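Long-range contact in ADP compounds hydrolase NudE (Escherichia coli, PDB 1VHZ), which hydrolyses ADP-containing compounds such as ADP-ribose, NADH, Ap3A and Ap2A as a magnesium-dependent homodimeric Nudix enzyme: residues Arg151-Asp163 against Leu175-Arg187. Numbering follows the deposited sequence.
Sequences RWPLAHMMDLLED and LFLVREWLKGQGR
Met158 lays its methyl over one face of the Phe176 ring. CE stands 3.7 Å from the ring centroid, 25° off the normal, which makes a CH-pi contact. The sulfur sits farther out, in an oblique Met-aromatic position. Bends at chi2 and chi3 fold the methionine back so that its end meets the ring. The same CE also touches Leu175 CD2. Leu161 splits its branches between the two helix residues: CD1 lies 3.6 Å from Leu175 CD2, and CD2 comes obliquely to Phe176 CZ. Leu175 turns its other branch, CD1, to Leu160 CD1 at 3.9 Å.

Met157, the preceding residue, points its side chain in toward the helix. Its methyl tucks against the helix backbone, with CE 3.5 Å from Leu175 O and also near Val178 CG1 and Arg179 CB. Toward the C-terminus, Leu154 CD2 touches Leu182 CD2 at 4.1 Å. Arg179 runs extended from CG to NE, with CG anti to the backbone N (chi1 -176°). This carries its guanidinium past Met158, whose CG lies over one face, 3.7 Å from NE. The outer end, NH2, forms a salt bridge with Glu180 of the second subunit. Replacing Arg179 by alanine would probably cost Glu180 of the second subunit this intersubunit partner and take the packing from the side of Met158.

The contact packs a 3-10 segment, 154-162, against the C-terminal helix 169-184 of the Nudix fold. The helix lies on the mixed sheet, where Val178 touches Val55 and Leu112. Its Phe176 ring also meets Phe176 of the second subunit, with nearly parallel planes. The helix closes in a Schellman motif at Gly186. Farther back, Trp152 NE1 donates to His156 O at 3.1 Å, and Leu160 CD2 covers one face of the indole.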
# COMPACT_ATOMS: atom_id res chain seq x y z
N ARG A 151 8.05 4.38 21.71
CA ARG A 151 8.02 5.84 21.64
C ARG A 151 9.15 6.29 20.70
O ARG A 151 10.29 5.86 20.87
CB ARG A 151 8.17 6.45 23.04
CG ARG A 151 6.81 6.49 23.74
CD ARG A 151 6.95 6.58 25.25
NE ARG A 151 5.88 7.41 25.81
CZ ARG A 151 4.59 7.11 25.82
NH1 ARG A 151 4.14 5.97 25.29
NH2 ARG A 151 3.72 7.96 26.35
N TRP A 152 8.80 7.05 19.68
CA TRP A 152 9.75 7.50 18.67
C TRP A 152 9.69 9.01 18.53
O TRP A 152 8.63 9.55 18.21
CB TRP A 152 9.40 6.82 17.33
CG TRP A 152 10.55 6.81 16.38
CD1 TRP A 152 11.04 7.86 15.64
CD2 TRP A 152 11.36 5.67 16.07
NE1 TRP A 152 12.10 7.44 14.88
CE2 TRP A 152 12.32 6.09 15.12
CE3 TRP A 152 11.35 4.34 16.49
CZ2 TRP A 152 13.28 5.22 14.60
CZ3 TRP A 152 12.31 3.46 15.98
CH2 TRP A 152 13.26 3.93 15.04
N PRO A 153 10.81 9.67 18.76
CA PRO A 153 10.87 11.11 18.72
C PRO A 153 10.53 11.68 17.35
O PRO A 153 11.08 11.25 16.34
CB PRO A 153 12.27 11.47 19.15
CG PRO A 153 13.01 10.22 19.40
CD PRO A 153 12.10 9.05 19.15
N LEU A 154 9.71 12.73 17.35
CA LEU A 154 9.31 13.40 16.12
C LEU A 154 10.52 13.95 15.39
O LEU A 154 10.61 13.90 14.16
CB LEU A 154 8.40 14.61 16.44
CG LEU A 154 6.97 14.29 16.87
CD1 LEU A 154 6.17 15.59 17.03
CD2 LEU A 154 6.29 13.37 15.87
N ALA A 155 11.46 14.50 16.16
CA ALA A 155 12.68 15.08 15.65
C ALA A 155 13.50 14.09 14.85
O ALA A 155 14.30 14.51 14.00
CB ALA A 155 13.51 15.69 16.80
N HIS A 156 13.32 12.79 15.04
CA HIS A 156 14.03 11.76 14.28
C HIS A 156 13.06 10.80 13.61
O HIS A 156 13.41 9.67 13.25
CB HIS A 156 14.98 10.97 15.22
CG HIS A 156 16.03 11.90 15.77
ND1 HIS A 156 17.05 12.37 14.97
CD2 HIS A 156 16.15 12.50 16.98
CE1 HIS A 156 17.79 13.21 15.69
NE2 HIS A 156 17.28 13.30 16.90
N MET A 157 11.85 11.26 13.34
CA MET A 157 10.79 10.51 12.70
C MET A 157 11.26 9.76 11.43
O MET A 157 10.80 8.66 11.18
CB MET A 157 9.72 11.42 12.12
CG MET A 157 8.64 12.08 12.85
SD MET A 157 7.89 13.35 11.77
CE MET A 157 6.50 12.38 11.16
N MET A 158 11.94 10.49 10.54
CA MET A 158 12.43 9.94 9.30
C MET A 158 13.39 8.79 9.50
O MET A 158 13.53 7.99 8.56
CB MET A 158 12.99 11.03 8.36
CG MET A 158 11.96 12.12 8.03
SD MET A 158 10.24 11.55 7.93
CE MET A 158 10.23 10.73 6.36
N ASP A 159 14.00 8.59 10.68
CA ASP A 159 14.88 7.42 10.85
C ASP A 159 14.09 6.12 10.73
O ASP A 159 14.68 5.05 10.51
CB ASP A 159 15.60 7.42 12.19
CG ASP A 159 16.46 8.62 12.49
OD1 ASP A 159 16.77 9.40 11.57
OD2 ASP A 159 16.83 8.80 13.68
N LEU A 160 12.76 6.14 10.88
CA LEU A 160 11.96 4.92 10.77
C LEU A 160 12.12 4.23 9.42
O LEU A 160 11.94 3.01 9.30
CB LEU A 160 10.47 5.21 11.02
CG LEU A 160 10.06 5.35 12.50
CD1 LEU A 160 8.73 6.07 12.62
CD2 LEU A 160 10.01 3.97 13.17
N LEU A 161 12.51 4.95 8.38
CA LEU A 161 12.76 4.47 7.04
C LEU A 161 14.00 3.59 6.94
O LEU A 161 14.29 3.06 5.86
CB LEU A 161 12.94 5.68 6.10
CG LEU A 161 11.73 6.20 5.34
CD1 LEU A 161 10.40 5.72 5.87
CD2 LEU A 161 11.76 7.73 5.22
N GLU A 162 14.79 3.49 8.01
CA GLU A 162 15.97 2.64 8.03
C GLU A 162 15.61 1.30 8.68
O GLU A 162 16.44 0.39 8.80
CB GLU A 162 17.15 3.29 8.74
CG GLU A 162 17.72 4.49 7.97
CD GLU A 162 18.25 4.09 6.61
OE1 GLU A 162 18.35 4.96 5.73
OE2 GLU A 162 18.56 2.89 6.38
N ASP A 163 14.36 1.17 9.13
CA ASP A 163 13.94 -0.10 9.73
C ASP A 163 13.04 -0.86 8.77
O ASP A 163 11.88 -0.49 8.55
CB ASP A 163 13.18 0.14 11.05
CG ASP A 163 12.92 -1.13 11.81
OD1 ASP A 163 12.58 -1.03 13.01
OD2 ASP A 163 13.05 -2.25 11.25
N LEU A 175 3.67 8.29 7.53
CA LEU A 175 4.81 8.99 8.10
C LEU A 175 5.06 10.32 7.40
O LEU A 175 5.13 11.36 8.05
CB LEU A 175 6.06 8.09 7.96
CG LEU A 175 7.32 8.67 8.59
CD1 LEU A 175 7.21 8.67 10.11
CD2 LEU A 175 8.56 7.93 8.11
N PHE A 176 5.15 10.31 6.08
CA PHE A 176 5.37 11.51 5.28
C PHE A 176 4.17 12.45 5.34
O PHE A 176 4.37 13.67 5.33
CB PHE A 176 5.64 11.12 3.81
CG PHE A 176 7.05 10.72 3.49
CD1 PHE A 176 7.37 9.41 3.18
CD2 PHE A 176 8.08 11.66 3.46
CE1 PHE A 176 8.66 9.04 2.83
CE2 PHE A 176 9.37 11.30 3.13
CZ PHE A 176 9.67 9.98 2.81
N LEU A 177 2.94 11.96 5.39
CA LEU A 177 1.77 12.84 5.46
C LEU A 177 1.70 13.57 6.79
O LEU A 177 1.39 14.76 6.85
CB LEU A 177 0.47 12.07 5.18
CG LEU A 177 0.30 11.63 3.71
CD1 LEU A 177 -0.70 10.49 3.61
CD2 LEU A 177 -0.08 12.80 2.81
N VAL A 178 2.04 12.89 7.89
CA VAL A 178 2.03 13.51 9.21
C VAL A 178 3.12 14.56 9.32
O VAL A 178 2.96 15.66 9.87
CB VAL A 178 2.16 12.42 10.28
CG1 VAL A 178 2.41 13.06 11.65
CG2 VAL A 178 0.90 11.56 10.31
N ARG A 179 4.29 14.25 8.78
CA ARG A 179 5.40 15.20 8.79
C ARG A 179 5.02 16.46 8.01
O ARG A 179 5.34 17.56 8.46
CB ARG A 179 6.62 14.56 8.15
CG ARG A 179 7.89 15.45 8.18
CD ARG A 179 8.66 15.01 6.96
NE ARG A 179 10.08 15.15 6.88
CZ ARG A 179 10.67 15.05 5.67
NH1 ARG A 179 11.97 15.16 5.56
NH2 ARG A 179 9.90 14.82 4.60
N GLU A 180 4.35 16.31 6.86
CA GLU A 180 3.92 17.48 6.10
C GLU A 180 2.95 18.32 6.96
O GLU A 180 3.09 19.52 7.06
CB GLU A 180 3.16 17.14 4.83
CG GLU A 180 3.82 17.05 3.53
CD GLU A 180 5.10 17.81 3.30
OE1 GLU A 180 5.05 18.96 2.83
OE2 GLU A 180 6.18 17.24 3.57
N TRP A 181 1.99 17.61 7.56
CA TRP A 181 1.01 18.29 8.42
C TRP A 181 1.69 18.99 9.59
O TRP A 181 1.33 20.11 9.95
CB TRP A 181 -0.01 17.26 8.89
CG TRP A 181 -1.06 17.75 9.82
CD1 TRP A 181 -2.19 18.47 9.51
CD2 TRP A 181 -1.09 17.53 11.24
NE1 TRP A 181 -2.92 18.69 10.66
CE2 TRP A 181 -2.28 18.12 11.73
CE3 TRP A 181 -0.24 16.87 12.13
CZ2 TRP A 181 -2.61 18.11 13.08
CZ3 TRP A 181 -0.58 16.85 13.48
CH2 TRP A 181 -1.75 17.47 13.94
N LEU A 182 2.66 18.35 10.21
CA LEU A 182 3.41 18.94 11.33
C LEU A 182 4.12 20.23 10.89
O LEU A 182 4.20 21.18 11.67
CB LEU A 182 4.40 17.94 11.86
CG LEU A 182 4.37 17.28 13.20
CD1 LEU A 182 3.14 17.54 14.05
CD2 LEU A 182 4.61 15.76 13.04
N LYS A 183 4.60 20.28 9.66
CA LYS A 183 5.25 21.45 9.09
C LYS A 183 4.28 22.63 9.04
O LYS A 183 4.61 23.75 9.42
CB LYS A 183 5.75 21.17 7.67
CG LYS A 183 7.10 20.50 7.60
CD LYS A 183 7.46 20.06 6.19
CE LYS A 183 8.79 19.30 6.17
NZ LYS A 183 9.04 18.64 4.85
N GLY A 184 3.05 22.36 8.62
CA GLY A 184 2.01 23.37 8.52
C GLY A 184 2.00 24.27 9.76
O GLY A 184 2.12 25.49 9.65
N GLN A 185 1.91 23.66 10.93
CA GLN A 185 1.90 24.36 12.20
C GLN A 185 3.29 24.55 12.77
O GLN A 185 3.47 25.08 13.87
CB GLN A 185 1.02 23.57 13.18
CG GLN A 185 1.02 22.07 12.91
CD GLN A 185 -0.13 21.33 13.56
OE1 GLN A 185 -1.30 21.64 13.36
NE2 GLN A 185 0.22 20.33 14.35
N GLY A 186 4.32 24.11 12.06
CA GLY A 186 5.70 24.21 12.44
C GLY A 186 6.05 23.53 13.74
O GLY A 186 6.87 24.06 14.51
N ARG A 187 5.52 22.33 13.99
CA ARG A 187 5.80 21.63 15.24
C ARG A 187 6.20 20.18 15.03
O ARG A 187 7.27 19.73 15.42
CB ARG A 187 4.56 21.68 16.15
CG ARG A 187 3.40 20.83 15.64
CD ARG A 187 2.38 20.56 16.72
NE ARG A 187 2.52 19.35 17.46
CZ ARG A 187 3.55 18.76 18.01
NH1 ARG A 187 3.39 17.61 18.67
NH2 ARG A 187 4.78 19.25 17.94